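RabGDI protein (Plasmodium falciparum 3D7, PDB 3P1W) probably acts as a Rab GDP-dissociation inhibitor, holding Rab GTPases in their GDP-bound form during vesicle transport in the malaria parasite. Local coordinates at residues K165-N177 and A226-Q238. Residues are numbered along the deposited sequence; the frame is centred on the assembly and turned at random.
Sequences KNFYQYVSEWDAN and AYLTLERIKLYMQ
L230 packs over one face of the W174 indole: the leucine CB sits 3.6 Å from the centroid of the indole's six-membered ring, 5° off its normal, a CH-pi contact, while CD1 of L230 reaches W174 NE1 at 3.4 Å. That NE1 is buried without a polar partner. The opposite face of the indole carries the backbone N of A176, and CG of E231 meets the ring edge. Next along, V171 is a knob among L230, I233, K234 and M237, where the two helical segments cross nearly perpendicularly (-94°), their axes 9.2 Å apart. Deeper in, the F167 ring, swung away from its own backbone N (chi1 178°), turns its edge to I233, F167 CZ to I233 CD1 3.9 Å. At the margin M237 makes an oblique Met-aromatic contact with Y168, and its CE touches S172 CB.

The flank toward solvent is looser. A water accepts from A176 N and donates to E231 OE2, bridging the segments, and K234 lays its CD 3.4 Å from W174 O before its NZ bonds weakly to Q238 OE1.

Within this helical part of the GDI fold, M192 of helix 192-198 touches F167 and L230, helix 203-213 packs on F167, Y168 and I233, and helix 147-151 adjoins Y168, whose OH bonds to P144 O.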
ATOM      1  N   LYS A 165     -25.652   4.008 -11.778  1.00 43.12           N
ATOM      2  CA  LYS A 165     -26.501   3.157 -10.929  1.00 44.18           C
ATOM      3  C   LYS A 165     -26.725   1.818 -11.621  1.00 45.12           C
ATOM      4  O   LYS A 165     -26.596   0.772 -10.995  1.00 45.04           O
ATOM      5  CB  LYS A 165     -27.847   3.816 -10.589  1.00 45.78           C
ATOM      6  CG  LYS A 165     -28.839   2.882  -9.821  1.00 48.64           C
ATOM      7  CD  LYS A 165     -30.322   3.368  -9.799  1.00 52.62           C
ATOM      8  CE  LYS A 165     -30.957   3.557 -11.196  1.00 54.83           C
ATOM      9  NZ  LYS A 165     -32.101   2.623 -11.546  1.00 56.48           N
ATOM     10  N   ASN A 166     -27.038   1.859 -12.912  1.00 46.59           N
ATOM     11  CA  ASN A 166     -27.292   0.645 -13.692  1.00 47.72           C
ATOM     12  C   ASN A 166     -26.036  -0.219 -13.759  1.00 46.14           C
ATOM     13  O   ASN A 166     -26.097  -1.449 -13.645  1.00 46.07           O
ATOM     14  CB  ASN A 166     -27.780   0.990 -15.111  1.00 49.21           C
ATOM     15  CG  ASN A 166     -29.182   1.612 -15.129  1.00 52.21           C
ATOM     16  OD1 ASN A 166     -30.050   1.273 -14.315  1.00 53.73           O
ATOM     17  ND2 ASN A 166     -29.411   2.522 -16.081  1.00 53.00           N
ATOM     18  N   PHE A 167     -24.887   0.431 -13.911  1.00 43.75           N
ATOM     19  CA  PHE A 167     -23.619  -0.283 -13.941  1.00 42.53           C
ATOM     20  C   PHE A 167     -23.365  -0.996 -12.617  1.00 41.99           C
ATOM     21  O   PHE A 167     -23.045  -2.174 -12.596  1.00 42.37           O
ATOM     22  CB  PHE A 167     -22.478   0.677 -14.272  1.00 40.95           C
ATOM     23  CG  PHE A 167     -21.135   0.028 -14.273  1.00 39.59           C
ATOM     24  CD1 PHE A 167     -20.827  -0.932 -15.218  1.00 40.38           C
ATOM     25  CD2 PHE A 167     -20.178   0.376 -13.336  1.00 38.31           C
ATOM     26  CE1 PHE A 167     -19.578  -1.547 -15.233  1.00 41.12           C
ATOM     27  CE2 PHE A 167     -18.925  -0.233 -13.350  1.00 36.51           C
ATOM     28  CZ  PHE A 167     -18.640  -1.202 -14.306  1.00 38.87           C
ATOM     29  N   TYR A 168     -23.508  -0.286 -11.506  1.00 41.75           N
ATOM     30  CA  TYR A 168     -23.310  -0.909 -10.201  1.00 41.15           C
ATOM     31  C   TYR A 168     -24.303  -2.044  -9.933  1.00 43.05           C
ATOM     32  O   TYR A 168     -23.938  -3.061  -9.357  1.00 43.47           O
ATOM     33  CB  TYR A 168     -23.360   0.125  -9.082  1.00 40.25           C
ATOM     34  CG  TYR A 168     -22.050   0.882  -8.857  1.00 38.45           C
ATOM     35  CD1 TYR A 168     -20.866   0.534  -9.516  1.00 39.50           C
ATOM     36  CD2 TYR A 168     -21.987   1.896  -7.931  1.00 38.79           C
ATOM     37  CE1 TYR A 168     -19.671   1.227  -9.266  1.00 38.66           C
ATOM     38  CE2 TYR A 168     -20.821   2.585  -7.682  1.00 37.89           C
ATOM     39  CZ  TYR A 168     -19.661   2.257  -8.339  1.00 37.91           C
ATOM     40  OH  TYR A 168     -18.496   2.972  -8.053  1.00 34.79           O
ATOM     41  N   GLN A 169     -25.552  -1.866 -10.339  1.00 44.18           N
ATOM     42  CA  GLN A 169     -26.536  -2.945 -10.226  1.00 46.02           C
ATOM     43  C   GLN A 169     -26.067  -4.185 -10.988  1.00 46.95           C
ATOM     44  O   GLN A 169     -26.058  -5.284 -10.437  1.00 48.39           O
ATOM     45  CB  GLN A 169     -27.919  -2.483 -10.696  0.50 47.17           C
ATOM     46  CG  GLN A 169     -28.602  -1.556  -9.710  0.50 46.29           C
ATOM     47  CD  GLN A 169     -29.950  -1.070 -10.207  0.50 46.54           C
ATOM     48  OE1 GLN A 169     -30.445  -1.533 -11.230  0.50 47.39           O
ATOM     49  NE2 GLN A 169     -30.546  -0.134  -9.485  0.50 45.53           N
ATOM     50  N   TYR A 170     -25.642  -3.990 -12.233  1.00 47.01           N
ATOM     51  CA  TYR A 170     -25.091  -5.080 -13.049  1.00 47.64           C
ATOM     52  C   TYR A 170     -23.933  -5.800 -12.366  1.00 46.64           C
ATOM     53  O   TYR A 170     -23.947  -7.027 -12.253  1.00 46.69           O
ATOM     54  CB  TYR A 170     -24.630  -4.545 -14.408  1.00 47.33           C
ATOM     55  CG  TYR A 170     -24.019  -5.591 -15.336  1.00 47.83           C
ATOM     56  CD1 TYR A 170     -24.814  -6.554 -15.962  1.00 49.40           C
ATOM     57  CD2 TYR A 170     -22.661  -5.578 -15.626  1.00 45.74           C
ATOM     58  CE1 TYR A 170     -24.251  -7.503 -16.834  1.00 49.46           C
ATOM     59  CE2 TYR A 170     -22.091  -6.513 -16.486  1.00 46.60           C
ATOM     60  CZ  TYR A 170     -22.895  -7.471 -17.094  1.00 48.91           C
ATOM     61  OH  TYR A 170     -22.304  -8.386 -17.942  1.00 48.95           O
ATOM     62  N   VAL A 171     -22.930  -5.042 -11.908  1.00 44.87           N
ATOM     63  CA  VAL A 171     -21.747  -5.646 -11.286  1.00 44.61           C
ATOM     64  C   VAL A 171     -22.127  -6.384 -10.003  1.00 46.02           C
ATOM     65  O   VAL A 171     -21.606  -7.457  -9.711  1.00 45.54           O
ATOM     66  CB  VAL A 171     -20.661  -4.581 -10.957  1.00 42.26           C
ATOM     67  CG1 VAL A 171     -19.460  -5.232 -10.276  1.00 42.44           C
ATOM     68  CG2 VAL A 171     -20.230  -3.861 -12.220  1.00 41.22           C
ATOM     69  N   SER A 172     -23.048  -5.798  -9.245  1.00 47.79           N
ATOM     70  CA  SER A 172     -23.493  -6.379  -7.985  1.00 50.08           C
ATOM     71  C   SER A 172     -24.065  -7.801  -8.170  1.00 52.94           C
ATOM     72  O   SER A 172     -23.932  -8.642  -7.280  1.00 53.79           O
ATOM     73  CB  SER A 172     -24.543  -5.470  -7.352  1.00 50.93           C
ATOM     74  OG  SER A 172     -24.847  -5.880  -6.037  1.00 53.86           O
ATOM     75  N   GLU A 173     -24.665  -8.069  -9.328  1.00 54.80           N
ATOM     76  CA  GLU A 173     -25.241  -9.397  -9.624  1.00 57.49           C
ATOM     77  C   GLU A 173     -24.405 -10.249 -10.578  1.00 57.45           C
ATOM     78  O   GLU A 173     -24.738 -11.404 -10.841  1.00 58.94           O
ATOM     79  CB  GLU A 173     -26.632  -9.222 -10.191  1.00 59.46           C
ATOM     80  CG  GLU A 173     -27.595  -8.673  -9.172  1.00 61.62           C
ATOM     81  CD  GLU A 173     -29.014  -8.777  -9.636  1.00 66.73           C
ATOM     82  OE1 GLU A 173     -29.488  -9.918  -9.858  1.00 71.04           O
ATOM     83  OE2 GLU A 173     -29.656  -7.718  -9.782  1.00 69.83           O
ATOM     84  N   TRP A 174     -23.316  -9.675 -11.074  1.00 55.56           N
ATOM     85  CA  TRP A 174     -22.434 -10.342 -12.019  1.00 55.48           C
ATOM     86  C   TRP A 174     -21.603 -11.447 -11.350  1.00 56.17           C
ATOM     87  O   TRP A 174     -21.155 -11.305 -10.205  1.00 55.26           O
ATOM     88  CB  TRP A 174     -21.516  -9.298 -12.652  1.00 53.49           C
ATOM     89  CG  TRP A 174     -20.550  -9.820 -13.635  1.00 51.11           C
ATOM     90  CD1 TRP A 174     -20.727  -9.943 -14.981  1.00 50.81           C
ATOM     91  CD2 TRP A 174     -19.218 -10.249 -13.361  1.00 48.34           C
ATOM     92  NE1 TRP A 174     -19.585 -10.437 -15.564  1.00 49.89           N
ATOM     93  CE2 TRP A 174     -18.643 -10.639 -14.591  1.00 48.45           C
ATOM     94  CE3 TRP A 174     -18.455 -10.345 -12.193  1.00 46.20           C
ATOM     95  CZ2 TRP A 174     -17.334 -11.131 -14.685  1.00 47.21           C
ATOM     96  CZ3 TRP A 174     -17.155 -10.831 -12.282  1.00 45.16           C
ATOM     97  CH2 TRP A 174     -16.608 -11.216 -13.525  1.00 45.98           C
ATOM     98  N   ASP A 175     -21.403 -12.539 -12.089  1.00 58.16           N
ATOM     99  CA  ASP A 175     -20.622 -13.686 -11.625  1.00 59.02           C
ATOM    100  C   ASP A 175     -19.773 -14.212 -12.773  1.00 59.46           C
ATOM    101  O   ASP A 175     -20.300 -14.557 -13.841  1.00 61.41           O
ATOM    102  CB  ASP A 175     -21.548 -14.793 -11.113  1.00 61.30           C
ATOM    103  CG  ASP A 175     -20.792 -15.947 -10.449  1.00 62.38           C
ATOM    104  OD1 ASP A 175     -19.757 -16.408 -10.981  1.00 60.89           O
ATOM    105  OD2 ASP A 175     -21.260 -16.410  -9.389  1.00 65.85           O
ATOM    106  N   ALA A 176     -18.469 -14.313 -12.532  1.00 58.62           N
ATOM    107  CA  ALA A 176     -17.519 -14.745 -13.549  1.00 59.16           C
ATOM    108  C   ALA A 176     -17.852 -16.131 -14.124  1.00 62.12           C
ATOM    109  O   ALA A 176     -17.461 -16.438 -15.254  1.00 62.93           O
ATOM    110  CB  ALA A 176     -16.107 -14.741 -12.976  1.00 57.63           C
ATOM    111  N   ASN A 177     -18.582 -16.945 -13.356  1.00 64.07           N
ATOM    112  CA  ASN A 177     -18.860 -18.343 -13.718  1.00 66.60           C
ATOM    113  C   ASN A 177     -20.327 -18.653 -14.010  1.00 68.83           C
ATOM    114  O   ASN A 177     -20.674 -19.807 -14.287  1.00 71.24           O
ATOM    115  CB  ASN A 177     -18.350 -19.267 -12.606  1.00 66.88           C
ATOM    116  CG  ASN A 177     -16.853 -19.169 -12.412  1.00 65.76           C
ATOM    117  OD1 ASN A 177     -16.370 -18.944 -11.301  1.00 66.40           O
ATOM    118  ND2 ASN A 177     -16.104 -19.321 -13.498  1.00 66.30           N
ATOM    119  N   ALA A 226     -12.770  -8.031 -19.797  1.00 44.80           N
ATOM    120  CA  ALA A 226     -13.600  -7.346 -18.799  1.00 43.88           C
ATOM    121  C   ALA A 226     -13.624  -8.022 -17.420  1.00 43.53           C
ATOM    122  O   ALA A 226     -13.605  -7.328 -16.404  1.00 41.70           O
ATOM    123  CB  ALA A 226     -15.033  -7.176 -19.318  1.00 45.15           C
ATOM    124  N   TYR A 227     -13.659  -9.361 -17.383  1.00 43.93           N
ATOM    125  CA  TYR A 227     -13.821 -10.098 -16.113  1.00 43.95           C
ATOM    126  C   TYR A 227     -12.816  -9.691 -15.025  1.00 42.07           C
ATOM    127  O   TYR A 227     -13.153  -9.662 -13.843  1.00 42.02           O
ATOM    128  CB  TYR A 227     -13.758 -11.624 -16.330  1.00 45.55           C
ATOM    129  CG  TYR A 227     -12.373 -12.217 -16.538  1.00 44.85           C
ATOM    130  CD1 TYR A 227     -11.722 -12.882 -15.505  1.00 45.60           C
ATOM    131  CD2 TYR A 227     -11.734 -12.146 -17.777  1.00 44.83           C
ATOM    132  CE1 TYR A 227     -10.461 -13.444 -15.698  1.00 47.24           C
ATOM    133  CE2 TYR A 227     -10.482 -12.712 -17.983  1.00 45.71           C
ATOM    134  CZ  TYR A 227      -9.849 -13.351 -16.946  1.00 46.94           C
ATOM    135  OH  TYR A 227      -8.602 -13.908 -17.146  1.00 48.82           O
ATOM    136  N   LEU A 228     -11.586  -9.399 -15.433  1.00 41.11           N
ATOM    137  CA  LEU A 228     -10.534  -8.980 -14.507  1.00 39.67           C
ATOM    138  C   LEU A 228     -10.968  -7.739 -13.731  1.00 37.85           C
ATOM    139  O   LEU A 228     -10.777  -7.649 -12.514  1.00 37.74           O
ATOM    140  CB  LEU A 228      -9.246  -8.683 -15.279  1.00 39.46           C
ATOM    141  CG  LEU A 228      -8.574  -9.854 -15.999  1.00 42.44           C
ATOM    142  CD1 LEU A 228      -7.789  -9.344 -17.238  1.00 44.47           C
ATOM    143  CD2 LEU A 228      -7.693 -10.660 -15.038  1.00 41.71           C
ATOM    144  N   THR A 229     -11.593  -6.803 -14.436  1.00 37.18           N
ATOM    145  CA  THR A 229     -11.962  -5.527 -13.849  1.00 35.14           C
ATOM    146  C   THR A 229     -13.297  -5.638 -13.109  1.00 35.30           C
ATOM    147  O   THR A 229     -13.470  -5.090 -12.023  1.00 34.22           O
ATOM    148  CB  THR A 229     -12.006  -4.440 -14.921  1.00 35.26           C
ATOM    149  OG1 THR A 229     -10.700  -4.304 -15.510  1.00 34.16           O
ATOM    150  CG2 THR A 229     -12.439  -3.106 -14.316  1.00 34.59           C
ATOM    151  N   LEU A 230     -14.231  -6.397 -13.674  1.00 36.24           N
ATOM    152  CA  LEU A 230     -15.496  -6.614 -13.011  1.00 36.97           C
ATOM    153  C   LEU A 230     -15.282  -7.243 -11.634  1.00 36.59           C
ATOM    154  O   LEU A 230     -15.940  -6.855 -10.674  1.00 36.66           O
ATOM    155  CB  LEU A 230     -16.427  -7.478 -13.884  1.00 38.53           C
ATOM    156  CG  LEU A 230     -16.951  -6.791 -15.149  1.00 39.08           C
ATOM    157  CD1 LEU A 230     -17.566  -7.821 -16.122  1.00 40.73           C
ATOM    158  CD2 LEU A 230     -17.985  -5.714 -14.803  1.00 37.87           C
ATOM    159  N   GLU A 231     -14.371  -8.206 -11.539  1.00 36.79           N
ATOM    160  CA  GLU A 231     -14.096  -8.867 -10.263  1.00 37.53           C
ATOM    161  C   GLU A 231     -13.580  -7.872  -9.235  1.00 35.28           C
ATOM    162  O   GLU A 231     -13.952  -7.913  -8.073  1.00 35.23           O
ATOM    163  CB  GLU A 231     -13.065 -10.001 -10.432  1.00 38.51           C
ATOM    164  CG  GLU A 231     -13.590 -11.233 -11.141  1.00 44.17           C
ATOM    165  CD  GLU A 231     -14.479 -12.111 -10.271  1.00 48.97           C
ATOM    166  OE1 GLU A 231     -14.998 -11.641  -9.233  1.00 51.57           O
ATOM    167  OE2 GLU A 231     -14.672 -13.286 -10.646  1.00 54.97           O
ATOM    168  N   ARG A 232     -12.715  -6.978  -9.682  1.00 33.64           N
ATOM    169  CA  ARG A 232     -12.119  -5.982  -8.802  1.00 31.97           C
ATOM    170  C   ARG A 232     -13.144  -4.960  -8.332  1.00 31.33           C
ATOM    171  O   ARG A 232     -13.186  -4.602  -7.153  1.00 30.68           O
ATOM    172  CB  ARG A 232     -10.967  -5.288  -9.516  1.00 30.62           C
ATOM    173  CG  ARG A 232      -9.747  -6.196  -9.688  1.00 31.01           C
ATOM    174  CD  ARG A 232      -8.750  -5.590 -10.618  1.00 30.68           C
ATOM    175  NE  ARG A 232      -8.044  -4.471 -10.007  1.00 28.10           N
ATOM    176  CZ  ARG A 232      -6.955  -4.584  -9.240  1.00 27.35           C
ATOM    177  NH1 ARG A 232      -6.414  -5.769  -8.969  1.00 27.94           N
ATOM    178  NH2 ARG A 232      -6.402  -3.494  -8.743  1.00 23.92           N
ATOM    179  N   ILE A 233     -13.978  -4.495  -9.253  1.00 32.20           N
ATOM    180  CA  ILE A 233     -15.064  -3.568  -8.903  1.00 32.23           C
ATOM    181  C   ILE A 233     -16.031  -4.254  -7.950  1.00 33.72           C
ATOM    182  O   ILE A 233     -16.372  -3.703  -6.910  1.00 33.02           O
ATOM    183  CB  ILE A 233     -15.782  -3.001 -10.155  1.00 32.49           C
ATOM    184  CG1 ILE A 233     -14.794  -2.175 -10.975  1.00 31.84           C
ATOM    185  CG2 ILE A 233     -16.970  -2.103  -9.748  1.00 31.77           C
ATOM    186  CD1 ILE A 233     -15.363  -1.563 -12.247  1.00 32.40           C
ATOM    187  N   LYS A 234     -16.424  -5.489  -8.263  1.00 36.19           N
ATOM    188  CA  LYS A 234     -17.279  -6.248  -7.343  1.00 38.14           C
ATOM    189  C   LYS A 234     -16.641  -6.419  -5.966  1.00 37.01           C
ATOM    190  O   LYS A 234     -17.308  -6.272  -4.947  1.00 37.46           O
ATOM    191  CB  LYS A 234     -17.648  -7.624  -7.916  1.00 40.10           C
ATOM    192  CG  LYS A 234     -18.882  -8.202  -7.240  1.00 45.28           C
ATOM    193  CD  LYS A 234     -19.403  -9.451  -7.942  1.00 51.07           C
ATOM    194  CE  LYS A 234     -18.445 -10.612  -7.804  1.00 53.76           C
ATOM    195  NZ  LYS A 234     -18.025 -10.834  -6.386  1.00 56.41           N
ATOM    196  N   LEU A 235     -15.347  -6.709  -5.942  1.00 37.00           N
ATOM    197  CA  LEU A 235     -14.618  -6.868  -4.676  1.00 36.63           C
ATOM    198  C   LEU A 235     -14.627  -5.607  -3.829  1.00 35.44           C
ATOM    199  O   LEU A 235     -14.806  -5.685  -2.613  1.00 36.04           O
ATOM    200  CB  LEU A 235     -13.183  -7.339  -4.921  1.00 36.22           C
ATOM    201  CG  LEU A 235     -12.374  -7.726  -3.670  1.00 37.87           C
ATOM    202  CD1 LEU A 235     -12.847  -9.055  -3.069  1.00 40.32           C
ATOM    203  CD2 LEU A 235     -10.891  -7.787  -4.011  1.00 38.19           C
ATOM    204  N   TYR A 236     -14.426  -4.448  -4.460  1.00 34.17           N
ATOM    205  CA  TYR A 236     -14.518  -3.176  -3.758  1.00 32.98           C
ATOM    206  C   TYR A 236     -15.910  -3.065  -3.119  1.00 34.79           C
ATOM    207  O   TYR A 236     -16.063  -2.800  -1.914  1.00 33.95           O
ATOM    208  CB  TYR A 236     -14.313  -2.027  -4.743  1.00 31.44           C
ATOM    209  CG  TYR A 236     -14.185  -0.674  -4.117  1.00 29.35           C
ATOM    210  CD1 TYR A 236     -12.921  -0.120  -3.858  1.00 25.85           C
ATOM    211  CD2 TYR A 236     -15.303   0.075  -3.789  1.00 27.59           C
ATOM    212  CE1 TYR A 236     -12.798   1.122  -3.271  1.00 25.15           C
ATOM    213  CE2 TYR A 236     -15.180   1.326  -3.224  1.00 26.27           C
ATOM    214  CZ  TYR A 236     -13.927   1.863  -2.973  1.00 25.73           C
ATOM    215  OH  TYR A 236     -13.815   3.114  -2.391  1.00 26.50           O
ATOM    216  N   MET A 237     -16.923  -3.277  -3.950  1.00 36.73           N
ATOM    217  CA  MET A 237     -18.317  -3.191  -3.514  1.00 38.87           C
ATOM    218  C   MET A 237     -18.651  -4.138  -2.348  1.00 40.65           C
ATOM    219  O   MET A 237     -19.314  -3.728  -1.400  1.00 41.23           O
ATOM    220  CB  MET A 237     -19.249  -3.464  -4.694  1.00 40.22           C
ATOM    221  CG  MET A 237     -19.191  -2.399  -5.772  1.00 40.69           C
ATOM    222  SD  MET A 237     -20.236  -2.825  -7.184  1.00 46.73           S
ATOM    223  CE  MET A 237     -21.854  -2.539  -6.485  1.00 44.31           C
ATOM    224  N   GLN A 238     -18.185  -5.384  -2.424  1.00 42.10           N
ATOM    225  CA  GLN A 238     -18.364  -6.377  -1.339  1.00 44.08           C
ATOM    226  C   GLN A 238     -17.615  -5.987  -0.067  1.00 43.92           C
ATOM    227  O   GLN A 238     -18.117  -6.203   1.040  1.00 45.00           O
ATOM    228  CB  GLN A 238     -17.846  -7.743  -1.762  1.00 44.59           C
ATOM    229  CG  GLN A 238     -18.692  -8.472  -2.794  1.00 47.36           C
ATOM    230  CD  GLN A 238     -18.071  -9.796  -3.231  0.50 47.84           C
ATOM    231  OE1 GLN A 238     -18.780 -10.711  -3.647  0.50 50.12           O
ATOM    232  NE2 GLN A 238     -16.747  -9.900  -3.138  0.50 46.60           N
TER
HETATM  233  O   HOH W   1     -17.458 -13.581  -9.935  1.00 49.58           O